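Local coordinates for dihydrodipicolinate synthase (Bacteroides thetaiotaomicron, PDB 4XKY), which condenses pyruvate with aspartate semialdehyde, through a Schiff-base intermediate, in the diaminopimelate route to lysine, and works as a tetrameric DapA-family aldolase, at the interface of chains A and B and the interface of chains C and A. Residues are numbered along the deposited sequence; one frame, centred on the assembly and turned at random. Chains: chain A/B, Dihydrodipicolinate synthase; chain C, Dihydrodipicolinate synthase.

Contact 1: the interface of chains A and B. Residues chain A 198, 201-202, 231, 238; chain B 174, 198, 201-202.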
ATOM      1  N   GLU A 198      -4.929  11.740  25.416  1.00 25.16           N
ATOM      2  CA  GLU A 198      -3.573  12.237  25.292  1.00 26.46           C
ATOM      3  C   GLU A 198      -3.600  13.416  24.333  1.00 24.80           C
ATOM      4  O   GLU A 198      -2.847  14.363  24.490  1.00 25.03           O
ATOM      5  CB  GLU A 198      -2.578  11.131  24.821  1.00 28.58           C
ATOM      6  CG  GLU A 198      -2.776  10.645  23.383  1.00 30.44           C
ATOM      7  CD  GLU A 198      -1.956   9.388  23.073  1.00 33.91           C
ATOM      8  OE1 GLU A 198      -2.208   8.357  23.732  1.00 34.27           O
ATOM      9  OE2 GLU A 198      -1.072   9.429  22.175  1.00 34.46           O
ATOM     10  N   LEU A 201      -5.003  16.439  26.228  1.00 27.57           N
ATOM     11  CA  LEU A 201      -3.927  16.912  27.101  1.00 29.31           C
ATOM     12  C   LEU A 201      -3.012  17.908  26.387  1.00 31.75           C
ATOM     13  O   LEU A 201      -2.583  18.885  26.985  1.00 31.93           O
ATOM     14  CB  LEU A 201      -3.117  15.734  27.657  1.00 29.24           C
ATOM     15  CG  LEU A 201      -3.761  15.064  28.885  1.00 29.05           C
ATOM     16  CD1 LEU A 201      -3.155  13.707  29.206  1.00 28.29           C
ATOM     17  CD2 LEU A 201      -3.678  15.959  30.112  1.00 29.68           C
ATOM     18  N   LEU A 202      -2.751  17.657  25.107  1.00 33.09           N
ATOM     19  CA  LEU A 202      -1.883  18.499  24.285  1.00 36.77           C
ATOM     20  C   LEU A 202      -2.663  19.534  23.459  1.00 38.66           C
ATOM     21  O   LEU A 202      -2.128  20.074  22.496  1.00 44.42           O
ATOM     22  CB  LEU A 202      -1.048  17.619  23.333  1.00 34.50           C
ATOM     23  CG  LEU A 202       0.253  17.043  23.920  1.00 36.08           C
ATOM     24  CD1 LEU A 202       1.258  18.167  23.999  1.00 38.54           C
ATOM     25  CD2 LEU A 202       0.128  16.413  25.292  1.00 35.32           C
ATOM     26  N   MET A 231      -4.693  13.962  36.421  1.00 32.96           N
ATOM     27  CA  MET A 231      -3.963  12.835  35.849  1.00 33.15           C
ATOM     28  C   MET A 231      -4.407  11.475  36.399  1.00 32.95           C
ATOM     29  O   MET A 231      -4.434  10.462  35.678  1.00 30.23           O
ATOM     30  CB  MET A 231      -2.448  13.040  36.063  1.00 33.88           C
ATOM     31  CG  MET A 231      -1.845  14.187  35.245  1.00 34.37           C
ATOM     32  SD  MET A 231      -2.346  14.269  33.489  1.00 34.28           S
ATOM     33  CE  MET A 231      -1.798  12.721  32.774  1.00 34.72           C
ATOM     34  N   GLN A 238      -8.997   6.231  31.364  1.00 30.16           N
ATOM     35  CA  GLN A 238      -8.350   5.688  30.161  1.00 30.66           C
ATOM     36  C   GLN A 238      -8.303   4.161  30.186  1.00 31.13           C
ATOM     37  O   GLN A 238      -8.542   3.504  29.160  1.00 28.72           O
ATOM     38  CB  GLN A 238      -6.931   6.225  30.012  1.00 31.20           C
ATOM     39  CG  GLN A 238      -6.124   5.607  28.880  1.00 30.32           C
ATOM     40  CD  GLN A 238      -6.632   6.076  27.528  1.00 29.94           C
ATOM     41  OE1 GLN A 238      -7.588   6.865  27.459  1.00 29.60           O
ATOM     42  NE2 GLN A 238      -6.002   5.607  26.448  1.00 30.13           N
TER
ATOM     43  N   GLN B 174      -1.201   2.427  22.562  1.00 28.76           N
ATOM     44  CA  GLN B 174      -2.011   2.356  23.801  1.00 30.12           C
ATOM     45  C   GLN B 174      -2.497   0.910  24.037  1.00 29.99           C
ATOM     46  O   GLN B 174      -2.571   0.451  25.174  1.00 28.92           O
ATOM     47  CB  GLN B 174      -3.190   3.352  23.768  1.00 32.79           C
ATOM     48  CG  GLN B 174      -2.802   4.803  24.022  1.00 34.15           C
ATOM     49  CD  GLN B 174      -2.161   4.948  25.377  1.00 37.31           C
ATOM     50  OE1 GLN B 174      -2.734   4.514  26.357  1.00 40.98           O
ATOM     51  NE2 GLN B 174      -0.946   5.489  25.433  1.00 38.53           N
ATOM     52  N   GLU B 198       3.042  13.289  24.819  1.00 21.95           N
ATOM     53  CA  GLU B 198       1.734  12.719  25.081  1.00 22.79           C
ATOM     54  C   GLU B 198       1.826  11.246  25.524  1.00 22.30           C
ATOM     55  O   GLU B 198       1.028  10.800  26.363  1.00 22.95           O
ATOM     56  CB  GLU B 198       0.841  12.871  23.851  1.00 23.84           C
ATOM     57  CG  GLU B 198       1.105  11.892  22.727  1.00 25.25           C
ATOM     58  CD  GLU B 198       0.363  12.317  21.474  1.00 28.89           C
ATOM     59  OE1 GLU B 198       0.639  13.436  21.003  1.00 32.82           O
ATOM     60  OE2 GLU B 198      -0.529  11.567  21.007  1.00 30.30           O
ATOM     61  N   LEU B 201       3.203  11.207  29.146  1.00 24.80           N
ATOM     62  CA  LEU B 201       2.077  11.550  30.021  1.00 26.36           C
ATOM     63  C   LEU B 201       1.227  10.358  30.337  1.00 28.55           C
ATOM     64  O   LEU B 201       0.702  10.287  31.418  1.00 29.96           O
ATOM     65  CB  LEU B 201       1.159  12.617  29.427  1.00 26.61           C
ATOM     66  CG  LEU B 201       1.694  14.036  29.587  1.00 26.93           C
ATOM     67  CD1 LEU B 201       1.004  14.987  28.639  1.00 28.09           C
ATOM     68  CD2 LEU B 201       1.578  14.541  31.022  1.00 28.61           C
ATOM     69  N   LEU B 202       1.055   9.450  29.385  1.00 30.57           N
ATOM     70  CA  LEU B 202       0.207   8.285  29.603  1.00 33.54           C
ATOM     71  C   LEU B 202       0.993   7.042  29.977  1.00 33.53           C
ATOM     72  O   LEU B 202       0.507   5.939  29.824  1.00 34.15           O
ATOM     73  CB  LEU B 202      -0.650   8.026  28.376  1.00 34.88           C
ATOM     74  CG  LEU B 202      -1.976   8.793  28.567  1.00 40.07           C
ATOM     75  CD1 LEU B 202      -1.822  10.305  28.448  1.00 40.41           C
ATOM     76  CD2 LEU B 202      -3.066   8.301  27.641  1.00 41.20           C
TER
HETATM   77  O   HOH W   1       0.431   6.979  23.088  1.00 32.50           O

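Contact 2: the interface of chains A and B. Residues chain A 171, 174-175, 178; chain B 194, 238, 242.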
ATOM      1  N   VAL A 171       1.590  11.569  15.238  1.00 24.60           N
ATOM      2  CA  VAL A 171       2.623  12.453  14.673  1.00 24.59           C
ATOM      3  C   VAL A 171       1.971  13.422  13.663  1.00 25.08           C
ATOM      4  O   VAL A 171       2.165  14.657  13.703  1.00 25.52           O
ATOM      5  CB  VAL A 171       3.725  11.648  13.958  1.00 24.53           C
ATOM      6  CG1 VAL A 171       4.639  12.566  13.132  1.00 24.73           C
ATOM      7  CG2 VAL A 171       4.509  10.808  14.962  1.00 24.97           C
ATOM      8  N   GLN A 174      -0.348  15.886  15.513  1.00 22.55           N
ATOM      9  CA  GLN A 174       0.420  16.976  16.128  1.00 23.71           C
ATOM     10  C   GLN A 174       0.910  17.999  15.087  1.00 23.79           C
ATOM     11  O   GLN A 174       0.900  19.210  15.354  1.00 23.08           O
ATOM     12  CB  GLN A 174       1.572  16.402  16.952  1.00 26.14           C
ATOM     13  CG  GLN A 174       1.129  15.760  18.234  1.00 27.95           C
ATOM     14  CD  GLN A 174       0.525  16.799  19.158  1.00 31.93           C
ATOM     15  OE1 GLN A 174       1.089  17.883  19.332  1.00 34.68           O
ATOM     16  NE2 GLN A 174      -0.629  16.496  19.724  1.00 32.82           N
ATOM     17  N   SER A 175       1.252  17.527  13.875  1.00 24.24           N
ATOM     18  CA  SER A 175       1.750  18.399  12.789  0.50 24.41           C
ATOM     19  C   SER A 175       0.674  19.372  12.351  1.00 24.25           C
ATOM     20  O   SER A 175       0.946  20.554  12.086  1.00 24.34           O
ATOM     21  CB  SER A 175       2.266  17.590  11.572  0.50 24.40           C
ATOM     22  OG  SER A 175       1.228  16.938  10.834  0.50 24.11           O
ATOM     23  N   TYR A 178      -0.027  21.921  15.287  1.00 26.12           N
ATOM     24  CA  TYR A 178       0.978  22.957  15.218  1.00 27.59           C
ATOM     25  C   TYR A 178       0.705  23.957  14.082  1.00 28.44           C
ATOM     26  O   TYR A 178       0.866  25.135  14.270  1.00 27.68           O
ATOM     27  CB  TYR A 178       2.410  22.363  15.125  1.00 27.53           C
ATOM     28  CG  TYR A 178       3.484  23.415  14.940  1.00 28.28           C
ATOM     29  CD1 TYR A 178       4.017  24.107  16.028  1.00 28.45           C
ATOM     30  CD2 TYR A 178       3.952  23.718  13.683  1.00 28.00           C
ATOM     31  CE1 TYR A 178       4.964  25.079  15.837  1.00 28.73           C
ATOM     32  CE2 TYR A 178       4.905  24.677  13.483  1.00 28.59           C
ATOM     33  CZ  TYR A 178       5.415  25.344  14.569  1.00 29.24           C
ATOM     34  OH  TYR A 178       6.369  26.285  14.345  1.00 31.34           O
TER
ATOM     35  N   GLU B 194       7.630  13.644  18.089  1.00 20.58           N
ATOM     36  CA  GLU B 194       6.465  14.498  18.075  1.00 20.73           C
ATOM     37  C   GLU B 194       5.349  13.975  18.987  1.00 20.44           C
ATOM     38  O   GLU B 194       4.472  14.741  19.354  1.00 21.32           O
ATOM     39  CB  GLU B 194       5.920  14.610  16.647  1.00 20.98           C
ATOM     40  CG  GLU B 194       6.882  15.252  15.667  1.00 22.33           C
ATOM     41  CD  GLU B 194       7.792  14.260  14.930  1.00 23.16           C
ATOM     42  OE1 GLU B 194       7.840  13.056  15.286  1.00 22.76           O
ATOM     43  OE2 GLU B 194       8.458  14.707  13.977  1.00 24.50           O
ATOM     44  N   GLN B 238       6.648  21.441  23.671  1.00 22.20           N
ATOM     45  CA  GLN B 238       6.045  20.653  22.567  1.00 22.96           C
ATOM     46  C   GLN B 238       6.012  21.496  21.290  1.00 22.59           C
ATOM     47  O   GLN B 238       6.333  21.002  20.251  1.00 22.74           O
ATOM     48  CB  GLN B 238       4.630  20.125  22.897  1.00 22.98           C
ATOM     49  CG  GLN B 238       3.948  19.484  21.700  1.00 23.82           C
ATOM     50  CD  GLN B 238       4.579  18.153  21.300  1.00 25.48           C
ATOM     51  OE1 GLN B 238       5.559  17.719  21.895  1.00 27.71           O
ATOM     52  NE2 GLN B 238       3.976  17.471  20.321  1.00 27.91           N
ATOM     53  N   MET B 242       7.726  20.743  17.676  1.00 21.08           N
ATOM     54  CA  MET B 242       6.953  20.652  16.435  1.00 20.95           C
ATOM     55  C   MET B 242       7.498  21.607  15.414  1.00 21.09           C
ATOM     56  O   MET B 242       7.410  21.352  14.234  1.00 20.73           O
ATOM     57  CB  MET B 242       5.459  20.883  16.681  1.00 21.07           C
ATOM     58  CG  MET B 242       4.845  19.810  17.559  1.00 21.32           C
ATOM     59  SD  MET B 242       5.160  18.096  17.102  1.00 22.59           S
ATOM     60  CE  MET B 242       4.408  18.107  15.472  1.00 21.68           C
TER

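Contact 3: the interface of chains A and B. Residues chain A 168, 192, 194-195; chain B 169, 171.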
ATOM      1  N   ALA A 168      -4.987   7.173  12.904  1.00 29.77           N
ATOM      2  CA  ALA A 168      -4.600   6.910  14.277  1.00 29.60           C
ATOM      3  C   ALA A 168      -3.156   7.409  14.440  1.00 29.35           C
ATOM      4  O   ALA A 168      -2.489   7.065  15.407  1.00 31.46           O
ATOM      5  CB  ALA A 168      -4.708   5.420  14.554  1.00 30.62           C
ATOM      6  N   PRO A 192     -10.401   8.507  16.968  1.00 26.74           N
ATOM      7  CA  PRO A 192     -10.195   7.265  17.727  1.00 26.43           C
ATOM      8  C   PRO A 192     -10.157   7.493  19.203  1.00 26.18           C
ATOM      9  O   PRO A 192      -9.357   8.289  19.691  1.00 26.52           O
ATOM     10  CB  PRO A 192      -8.841   6.771  17.230  1.00 27.28           C
ATOM     11  CG  PRO A 192      -8.705   7.360  15.894  1.00 26.98           C
ATOM     12  CD  PRO A 192      -9.306   8.732  16.014  1.00 27.03           C
ATOM     13  N   GLU A 194      -9.255   5.825  21.714  1.00 23.53           N
ATOM     14  CA  GLU A 194      -8.084   5.372  22.471  1.00 24.03           C
ATOM     15  C   GLU A 194      -7.014   6.467  22.691  1.00 23.41           C
ATOM     16  O   GLU A 194      -6.231   6.372  23.644  1.00 23.85           O
ATOM     17  CB  GLU A 194      -7.461   4.117  21.817  1.00 24.48           C
ATOM     18  CG  GLU A 194      -8.409   2.912  21.830  1.00 24.33           C
ATOM     19  CD  GLU A 194      -9.271   2.827  20.599  1.00 25.55           C
ATOM     20  OE1 GLU A 194      -9.341   3.836  19.837  1.00 24.98           O
ATOM     21  OE2 GLU A 194      -9.845   1.735  20.361  1.00 27.95           O
ATOM     22  N   ILE A 195      -7.019   7.499  21.848  1.00 23.29           N
ATOM     23  CA  ILE A 195      -6.012   8.575  21.883  1.00 24.63           C
ATOM     24  C   ILE A 195      -6.611   9.946  22.202  1.00 24.71           C
ATOM     25  O   ILE A 195      -5.929  10.976  22.129  1.00 24.35           O
ATOM     26  CB  ILE A 195      -5.201   8.640  20.575  1.00 24.76           C
ATOM     27  CG1 ILE A 195      -6.112   8.700  19.369  1.00 25.45           C
ATOM     28  CG2 ILE A 195      -4.303   7.405  20.455  1.00 25.42           C
ATOM     29  CD1 ILE A 195      -5.415   9.087  18.090  1.00 26.67           C
TER
ATOM     30  N   ASN B 169       1.463   5.236  15.318  1.00 29.05           N
ATOM     31  CA  ASN B 169       0.037   4.926  15.522  1.00 30.19           C
ATOM     32  C   ASN B 169      -0.135   4.699  17.002  1.00 30.11           C
ATOM     33  O   ASN B 169       0.240   3.646  17.501  1.00 30.37           O
ATOM     34  CB  ASN B 169      -0.397   3.691  14.746  1.00 29.69           C
ATOM     35  CG  ASN B 169      -1.812   3.242  15.100  1.00 32.53           C
ATOM     36  OD1 ASN B 169      -2.384   3.687  16.088  1.00 32.06           O
ATOM     37  ND2 ASN B 169      -2.386   2.379  14.279  1.00 32.12           N
ATOM     38  N   VAL B 171      -2.965   4.565  18.742  1.00 27.12           N
ATOM     39  CA  VAL B 171      -4.047   3.672  19.104  1.00 29.12           C
ATOM     40  C   VAL B 171      -3.385   2.325  19.378  1.00 28.45           C
ATOM     41  O   VAL B 171      -3.589   1.723  20.437  1.00 27.98           O
ATOM     42  CB  VAL B 171      -5.117   3.554  18.011  1.00 29.92           C
ATOM     43  CG1 VAL B 171      -6.084   2.405  18.317  1.00 31.21           C
ATOM     44  CG2 VAL B 171      -5.878   4.869  17.876  1.00 29.85           C
TER

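Contact 4: the interface of chains C and A. Residues chain C 53, 278-279; chain A 85, 110-111, 121.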
ATOM      1  N   SER C  53     -18.126   9.230 -10.042  1.00 33.41           N
ATOM      2  CA  SER C  53     -18.097  10.692  -9.841  1.00 30.34           C
ATOM      3  C   SER C  53     -19.368  11.402 -10.338  1.00 28.08           C
ATOM      4  O   SER C  53     -19.583  12.584 -10.085  1.00 26.51           O
ATOM      5  CB  SER C  53     -16.819  11.285 -10.454  1.00 30.82           C
ATOM      6  OG  SER C  53     -16.972  11.443 -11.856  1.00 34.14           O
ATOM      7  N   ALA C 278     -16.593  17.506 -12.523  1.00 24.41           N
ATOM      8  CA  ALA C 278     -15.961  17.807 -11.253  1.00 25.38           C
ATOM      9  C   ALA C 278     -15.926  16.546 -10.370  1.00 25.93           C
ATOM     10  O   ALA C 278     -16.881  15.765 -10.359  1.00 25.82           O
ATOM     11  CB  ALA C 278     -16.729  18.915 -10.550  1.00 25.78           C
ATOM     12  N   PRO C 279     -14.842  16.362  -9.615  1.00 26.35           N
ATOM     13  CA  PRO C 279     -13.777  17.333  -9.347  1.00 26.91           C
ATOM     14  C   PRO C 279     -12.701  17.540 -10.423  1.00 27.92           C
ATOM     15  O   PRO C 279     -11.822  18.387 -10.239  1.00 27.14           O
ATOM     16  CB  PRO C 279     -13.087  16.732  -8.122  1.00 28.01           C
ATOM     17  CG  PRO C 279     -13.240  15.248  -8.312  1.00 27.17           C
ATOM     18  CD  PRO C 279     -14.568  15.053  -8.992  1.00 27.12           C
TER
ATOM     19  N   ILE A  85     -19.826  14.692  -6.217  1.00 26.63           N
ATOM     20  CA  ILE A  85     -19.988  16.044  -5.675  1.00 26.89           C
ATOM     21  C   ILE A  85     -21.426  16.548  -5.719  1.00 26.03           C
ATOM     22  O   ILE A  85     -21.912  17.126  -4.746  1.00 24.24           O
ATOM     23  CB  ILE A  85     -19.066  17.073  -6.344  1.00 28.59           C
ATOM     24  CG1 ILE A  85     -17.609  16.796  -5.952  1.00 29.49           C
ATOM     25  CG2 ILE A  85     -19.402  18.465  -5.841  1.00 29.96           C
ATOM     26  CD1 ILE A  85     -16.601  17.555  -6.770  1.00 30.66           C
ATOM     27  N   TYR A 110     -10.463   8.278  -5.074  1.00 59.50           N
ATOM     28  CA  TYR A 110      -9.896   8.377  -6.414  1.00 56.41           C
ATOM     29  C   TYR A 110      -9.262   9.725  -6.796  1.00 57.63           C
ATOM     30  O   TYR A 110      -8.464   9.791  -7.740  1.00 60.74           O
ATOM     31  CB  TYR A 110     -10.987   8.022  -7.438  1.00 55.37           C
ATOM     32  CG  TYR A 110     -12.172   8.966  -7.463  1.00 50.21           C
ATOM     33  CD1 TYR A 110     -12.112  10.147  -8.190  1.00 48.88           C
ATOM     34  CD2 TYR A 110     -13.363   8.669  -6.770  1.00 49.95           C
ATOM     35  CE1 TYR A 110     -13.188  11.014  -8.240  1.00 47.49           C
ATOM     36  CE2 TYR A 110     -14.451   9.540  -6.810  1.00 47.24           C
ATOM     37  CZ  TYR A 110     -14.347  10.712  -7.557  1.00 47.70           C
ATOM     38  OH  TYR A 110     -15.377  11.619  -7.627  1.00 47.85           O
ATOM     39  N   PHE A 111      -9.637  10.808  -6.111  1.00 56.67           N
ATOM     40  CA  PHE A 111      -9.241  12.153  -6.549  1.00 56.61           C
ATOM     41  C   PHE A 111      -7.835  12.591  -6.180  1.00 63.93           C
ATOM     42  O   PHE A 111      -7.124  13.179  -7.005  1.00 65.85           O
ATOM     43  CB  PHE A 111     -10.205  13.216  -6.022  1.00 50.07           C
ATOM     44  CG  PHE A 111      -9.876  14.592  -6.497  1.00 44.90           C
ATOM     45  CD1 PHE A 111      -9.844  14.878  -7.850  1.00 45.02           C
ATOM     46  CD2 PHE A 111      -9.546  15.595  -5.601  1.00 47.15           C
ATOM     47  CE1 PHE A 111      -9.522  16.143  -8.312  1.00 44.73           C
ATOM     48  CE2 PHE A 111      -9.232  16.868  -6.053  1.00 44.74           C
ATOM     49  CZ  PHE A 111      -9.220  17.148  -7.403  1.00 45.11           C
ATOM     50  N   PHE A 121     -10.028  21.255  -4.854  1.00 30.76           N
ATOM     51  CA  PHE A 121     -11.273  20.571  -4.492  1.00 29.48           C
ATOM     52  C   PHE A 121     -12.121  21.421  -3.563  1.00 27.87           C
ATOM     53  O   PHE A 121     -13.288  21.652  -3.830  1.00 27.83           O
ATOM     54  CB  PHE A 121     -10.984  19.252  -3.800  1.00 29.56           C
ATOM     55  CG  PHE A 121     -12.205  18.468  -3.488  1.00 30.60           C
ATOM     56  CD1 PHE A 121     -12.757  17.629  -4.419  1.00 30.94           C
ATOM     57  CD2 PHE A 121     -12.808  18.579  -2.251  1.00 31.89           C
ATOM     58  CE1 PHE A 121     -13.897  16.914  -4.127  1.00 31.98           C
ATOM     59  CE2 PHE A 121     -13.956  17.877  -1.946  1.00 32.39           C
ATOM     60  CZ  PHE A 121     -14.500  17.027  -2.883  1.00 33.22           C
TER
HETATM   61  O   HOH W   2     -18.052  14.187  -8.465  1.00 23.40           O

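Contact 1: the interface of chains A and B
Water 1 is gripped from both subunits: the carboxylate of A:Glu198 holds it with both oxygens, its OE1 and OE2 each 3.0 Å away, and the side-chain amide NE2 of B:Gln174 meets it at 3.1 Å. The amide hydrogen points almost straight at the water (167°). The two side chains run past each other in opposite directions with their planar ends nearly perpendicular; A:Glu198 OE1 and B:Gln174 NE2 are 3.6 Å apart, and the water bridges them. On the symmetry axis, A:Glu198 OE2 lies 2.5 Å from B:Glu198 OE2, with the carboxylate planes turned 88° apart. Two charged carboxylates would repel at this separation; a proton shared between them would make the pair a short hydrogen bond, but hydrogens are not seen. CG in each glutamate sits between the backbone N and the carbonyl carbon (chi1 68° in A:Glu198), and the extended chain beyond carries the acids toward each other. A:Gln238 NE2 adds a weak bond to B:Gln174 OE1. Leucines flank the acids: A:Leu201 CD1 touches B:Leu202 CD1 at 3.7 Å, and A:Leu202 CD2 meets B:Leu201 CD1 at 3.7 Å. B:Leu202 CD1 also packs on A:Glu198 CB, placing methyl groups against the aliphatic stem of the acid. The patch joins helices 196-201 across the two-fold axis and helps hold the subunits of the tetramer together.

Contact 2: the interface of chains A and B
Hydrogen bonding in this helix-against-helix patch of the DapA-family subunits, which are TIM-barrel aldolases, centres on B:Gln238, whose amide NE2 gives one bond across the interface and one within its own chain. Across, NE2 reaches the side-chain oxygen OE1 of A:Gln174 at 3.1 Å. The donor stands above the carbonyl plane, 51° out of it, rather than on a lone pair, and the two amide planes are 66° apart. Within chain B, NE2 bonds the backbone O of B:Glu194 at 2.9 Å and 164° at the hydrogen, with the acceptor in the plane of the amide. Having both partners fixes the rotation of this amide and ties helix 231-248 to the 3-10 helix 193-195. Apolar packing is led by B:Met242, which hides 67 Å² against chain A. Its chain bends at both torsions beyond CG, laying the terminal methyl CE on helix 170-180, 3.6 Å from A:Gln174 CB and 3.8 Å from A:Ser175 CA. At the root of the same residue, B:Met242 CB lies 3.6 Å from A:Tyr178 CD1, while its carbonyl carbon stands over the centre of the phenol ring. The tyrosine and methionine side chains slide past each other in opposite directions. Near the start of the helix, A:Val171 CG1 rests 3.9 Å from B:Glu194 OE1 in a loose contact.

Contact 3: the interface of chains A and B
The carboxylate of A:Glu194 presents a face to B:Val171: methyl CG1 sits above that plane, nearly over the carboxylate carbon CD, at 3.9 Å. The amide of B:Asn169 is likewise met on one face, by the methyl CB of A:Ala168, which lies 3.7 Å from the amide carbon CG and is offset toward the oxygen side. In this DapA-family TIM-barrel aldolase, A:Ala168 and, in the partner, B:Asn169 and B:Val171 follow strand 160-165, which carries the predicted Schiff-base Lys164 near its end; A:Pro192 to A:Ile195 follow strand 187-190. No polar atoms bond across the patch; the packing is of methyl groups against flat or aliphatic surfaces. B:Val171 hides 75 Å² here, and its two branches divide the work. CG1, anti to the backbone N (chi1 169°), takes the glutamate face. CG2, anti to the carbonyl carbon, enters between A:Ala168 CB and A:Pro192 CB, each 3.6 Å away. A:Ile195 closes in beside that branch, its CG2 3.9 Å from B:Val171 CG2, with the two side chains crossing at about a right angle. Within chain B, the side-chain OD1 of B:Asn169 accepts a weak, bent bond from B:Val171 N at 2.9 Å (120° at the hydrogen), in the manner of a cap at the start of helix 170-179. That bond may steady the asparagine amide beneath A:Ala168.

Contact 4: the interface of chains C and A
This is a subunit-subunit interface of the tetramer, and by the family arrangement it is the tight-dimer one, where each chain lends groups toward its neighbour's active site. C:Pro279 carries the packing, hiding 65 Å² against chain A, and follows a cis peptide bond from C:Ala278. Its ring slides past the phenyl ring of A:Phe111: CB stands over the face, 3.8 Å from the ring centroid and offset toward the rim, and CG touches CD1 of A:Phe111 at 3.4 Å. A:Phe111 has CG anti to the backbone N (chi1 -177°), which brings the ring beneath the proline. A:Phe121 adds its CD1 3.8 Å from C:Pro279 CB, and A:Ile85 lays its terminal methyl CD1 3.8 Å from C:Pro279 CA. Aromatic and aliphatic side chains of chain A thus surround the proline ring on several sides. Polar groups are joined by water 2, which lies 2.7 Å from the backbone O of C:Ser53 and 2.7 Å from that of C:Ala278. The backbone N of A:Ile85, at the start of helix 85-97, points its hydrogen straight at this water, 2.9 Å away (178°). A:Tyr110 comes tip first, its phenol OH approaching the C:Ser53 CB. In the family, the tyrosine at this position crosses into the neighbour's active site, so the contact probably helps to position A:Tyr110 for chain C as well as holding the pair together.

Contacts 1, 2 and 3 form one continuous A-B interface, their centres 11 to 15 Å apart, whereas contact 4 lies 29 to 38 Å from them on another side of chain A. Contacts 1 and 2 both use Gln174 and Gln238, with the chains exchanged, and contacts 2 and 3 both use Val171 and Glu194, as expected of a two-fold interface. Helix 170-180 runs through these three. The centre of contact 3 is about 12 Å from A:Lys164, and that of contact 4 about 13 Å from A:Tyr136. Each subunit thus has two separate interfaces, which together would join the subunits into the tetramer, both reaching near predicted active-site residues.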